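Local coordinates for large ribosomal subunit protein uL10 (Thermotoga maritima, PDB 1ZAV), which forms part of the ribosomal stalk, binding L7/L12 dimers and probably rRNA, and probably has a central role in the ribosome's interaction with GTP-bound translation factors, at residues A[39-44]-A[98-103]. Sequence-based numbering, arbitrary orientation.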
loop_
_atom_site.group_PDB
_atom_site.type_symbol
_atom_site.label_atom_id
_atom_site.label_comp_id
_atom_site.label_asym_id
_atom_site.label_seq_id
_atom_site.Cartn_x
_atom_site.Cartn_y
_atom_site.Cartn_z
ATOM N N THR A 39 -23.961 14.290 -25.201
ATOM C CA THR A 39 -25.065 13.398 -24.857
ATOM C C THR A 39 -24.550 12.044 -24.366
ATOM O O THR A 39 -25.021 11.527 -23.355
ATOM C CB THR A 39 -26.025 13.200 -26.062
ATOM O OG1 THR A 39 -26.648 14.448 -26.386
ATOM C CG2 THR A 39 -27.115 12.191 -25.725
ATOM N N GLU A 40 -23.566 11.484 -25.064
ATOM C CA GLU A 40 -23.003 10.194 -24.669
ATOM C C GLU A 40 -22.296 10.239 -23.310
ATOM O O GLU A 40 -22.472 9.345 -22.482
ATOM C CB GLU A 40 -22.035 9.686 -25.744
ATOM C CG GLU A 40 -21.361 8.363 -25.397
ATOM C CD GLU A 40 -22.353 7.225 -25.220
ATOM O OE1 GLU A 40 -23.248 7.330 -24.351
ATOM O OE2 GLU A 40 -22.241 6.218 -25.951
ATOM N N LEU A 41 -21.495 11.272 -23.071
ATOM C CA LEU A 41 -20.809 11.389 -21.788
ATOM C C LEU A 41 -21.840 11.514 -20.667
ATOM O O LEU A 41 -21.715 10.875 -19.622
ATOM C CB LEU A 41 -19.877 12.608 -21.775
ATOM C CG LEU A 41 -19.170 12.992 -20.465
ATOM C CD1 LEU A 41 -18.340 11.835 -19.884
ATOM C CD2 LEU A 41 -18.271 14.182 -20.749
ATOM N N ARG A 42 -22.860 12.338 -20.885
ATOM C CA ARG A 42 -23.892 12.525 -19.869
ATOM C C ARG A 42 -24.645 11.238 -19.596
ATOM O O ARG A 42 -25.045 10.975 -18.466
ATOM C CB ARG A 42 -24.869 13.622 -20.290
ATOM C CG ARG A 42 -24.312 15.014 -20.075
ATOM C CD ARG A 42 -25.254 16.078 -20.587
ATOM N NE ARG A 42 -24.763 17.412 -20.250
ATOM C CZ ARG A 42 -25.234 18.540 -20.769
ATOM N NH1 ARG A 42 -26.221 18.510 -21.663
ATOM N NH2 ARG A 42 -24.719 19.703 -20.384
ATOM N N SER A 43 -24.833 10.436 -20.640
ATOM C CA SER A 43 -25.529 9.166 -20.499
ATOM C C SER A 43 -24.683 8.200 -19.672
ATOM O O SER A 43 -25.204 7.507 -18.800
ATOM C CB SER A 43 -25.814 8.564 -21.877
ATOM O OG SER A 43 -26.652 9.424 -22.642
ATOM N N ARG A 44 -23.377 8.160 -19.943
ATOM C CA ARG A 44 -22.487 7.276 -19.194
ATOM C C ARG A 44 -22.468 7.687 -17.727
ATOM O O ARG A 44 -22.406 6.841 -16.832
ATOM C CB ARG A 44 -21.064 7.315 -19.770
ATOM C CG ARG A 44 -20.927 6.715 -21.183
ATOM C CD ARG A 44 -19.459 6.593 -21.611
ATOM N NE ARG A 44 -19.306 6.345 -23.051
ATOM C CZ ARG A 44 -18.138 6.178 -23.666
ATOM N NH1 ARG A 44 -17.006 6.222 -22.975
ATOM N NH2 ARG A 44 -18.094 5.986 -24.978
ATOM N N LYS A 98 -13.244 8.402 -13.556
ATOM C CA LYS A 98 -12.945 7.284 -14.458
ATOM C C LYS A 98 -13.761 7.368 -15.739
ATOM O O LYS A 98 -13.252 7.114 -16.836
ATOM C CB LYS A 98 -13.243 5.947 -13.777
ATOM C CG LYS A 98 -12.884 4.733 -14.638
ATOM C CD LYS A 98 -13.526 3.455 -14.121
ATOM C CE LYS A 98 -13.287 3.257 -12.628
ATOM N NZ LYS A 98 -11.840 3.133 -12.283
ATOM N N ILE A 99 -15.041 7.707 -15.596
ATOM C CA ILE A 99 -15.925 7.821 -16.744
ATOM C C ILE A 99 -15.466 8.879 -17.749
ATOM O O ILE A 99 -15.424 8.620 -18.951
ATOM C CB ILE A 99 -17.398 8.126 -16.298
ATOM C CG1 ILE A 99 -17.981 6.905 -15.581
ATOM C CG2 ILE A 99 -18.269 8.474 -17.512
ATOM C CD1 ILE A 99 -19.345 7.135 -14.947
ATOM N N ILE A 100 -15.113 10.072 -17.276
ATOM C CA ILE A 100 -14.705 11.106 -18.209
ATOM C C ILE A 100 -13.294 10.859 -18.735
ATOM O O ILE A 100 -12.955 11.264 -19.847
ATOM C CB ILE A 100 -14.790 12.515 -17.573
ATOM C CG1 ILE A 100 -14.705 13.583 -18.670
ATOM C CG2 ILE A 100 -13.684 12.690 -16.556
ATOM C CD1 ILE A 100 -14.906 15.004 -18.166
ATOM N N TYR A 101 -12.475 10.190 -17.935
ATOM C CA TYR A 101 -11.109 9.868 -18.350
ATOM C C TYR A 101 -11.185 8.897 -19.541
ATOM O O TYR A 101 -10.549 9.106 -20.571
ATOM C CB TYR A 101 -10.345 9.199 -17.203
ATOM C CG TYR A 101 -8.907 8.844 -17.541
ATOM C CD1 TYR A 101 -7.912 9.822 -17.556
ATOM C CD2 TYR A 101 -8.547 7.530 -17.854
ATOM C CE1 TYR A 101 -6.586 9.499 -17.873
ATOM C CE2 TYR A 101 -7.227 7.197 -18.176
ATOM C CZ TYR A 101 -6.253 8.187 -18.182
ATOM O OH TYR A 101 -4.951 7.864 -18.495
ATOM N N ASN A 102 -11.984 7.846 -19.395
ATOM C CA ASN A 102 -12.139 6.853 -20.458
ATOM C C ASN A 102 -12.922 7.386 -21.660
ATOM O O ASN A 102 -12.820 6.846 -22.764
ATOM C CB ASN A 102 -12.815 5.596 -19.899
ATOM C CG ASN A 102 -11.918 4.828 -18.936
ATOM O OD1 ASN A 102 -12.398 4.068 -18.093
ATOM N ND2 ASN A 102 -10.605 5.022 -19.063
ATOM N N PHE A 103 -13.704 8.445 -21.456
ATOM C CA PHE A 103 -14.469 9.022 -22.552
ATOM C C PHE A 103 -13.513 9.779 -23.464
ATOM O O PHE A 103 -13.566 9.633 -24.690
ATOM C CB PHE A 103 -15.544 9.983 -22.026
ATOM C CG PHE A 103 -16.376 10.613 -23.111
ATOM C CD1 PHE A 103 -17.428 9.915 -23.695
ATOM C CD2 PHE A 103 -16.102 11.902 -23.552
ATOM C CE1 PHE A 103 -18.191 10.489 -24.705
ATOM C CE2 PHE A 103 -16.852 12.488 -24.560
ATOM C CZ PHE A 103 -17.905 11.781 -25.140
HETATM O O HOH W 1 -16.130 6.531 -20.073
#
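Ile99 meets the other helix through two methyl groups: CG2 packs on Arg44 CB at 3.8 Å and also meets Leu41 CD1, while CD1 reaches the carbonyl O of Arg44. A water links the two helices beside this apolar patch, accepting from Arg44 NH1 in the guanidinium plane and donating to the backbone O of Ile99. The next residue, Ile100, offers CG1 to Leu41 CD2 at 4.2 Å, and both residues rest on Phe55 of strand 53-58. With CG anti to the backbone N (chi1 -180°), the ring of Phe103 extends across to helix 35-49. Leu41 CB sits over the centre of one face of the ring, 3.9 Å from the centroid, in a CH-pi contact, and Leu41 CD1 touches Phe103 CG. At the rim of the ring CE1 meets the methylene CG of Glu40 at 3.9 Å, while CD1 lies over the centre of the Arg44 guanidinium, 3.7 Å above its plane. Guanidinium and ring stand 77° apart, an edge-on approach rather than a stack. Arg44 NH1 also forms a salt bridge with Asp106, at the end of helix 94-106. With axes 10.1 Å apart and running at 148°, the segments form a near-antiparallel helix pair packed on the antiparallel sheet of the uL10 alpha/beta domain.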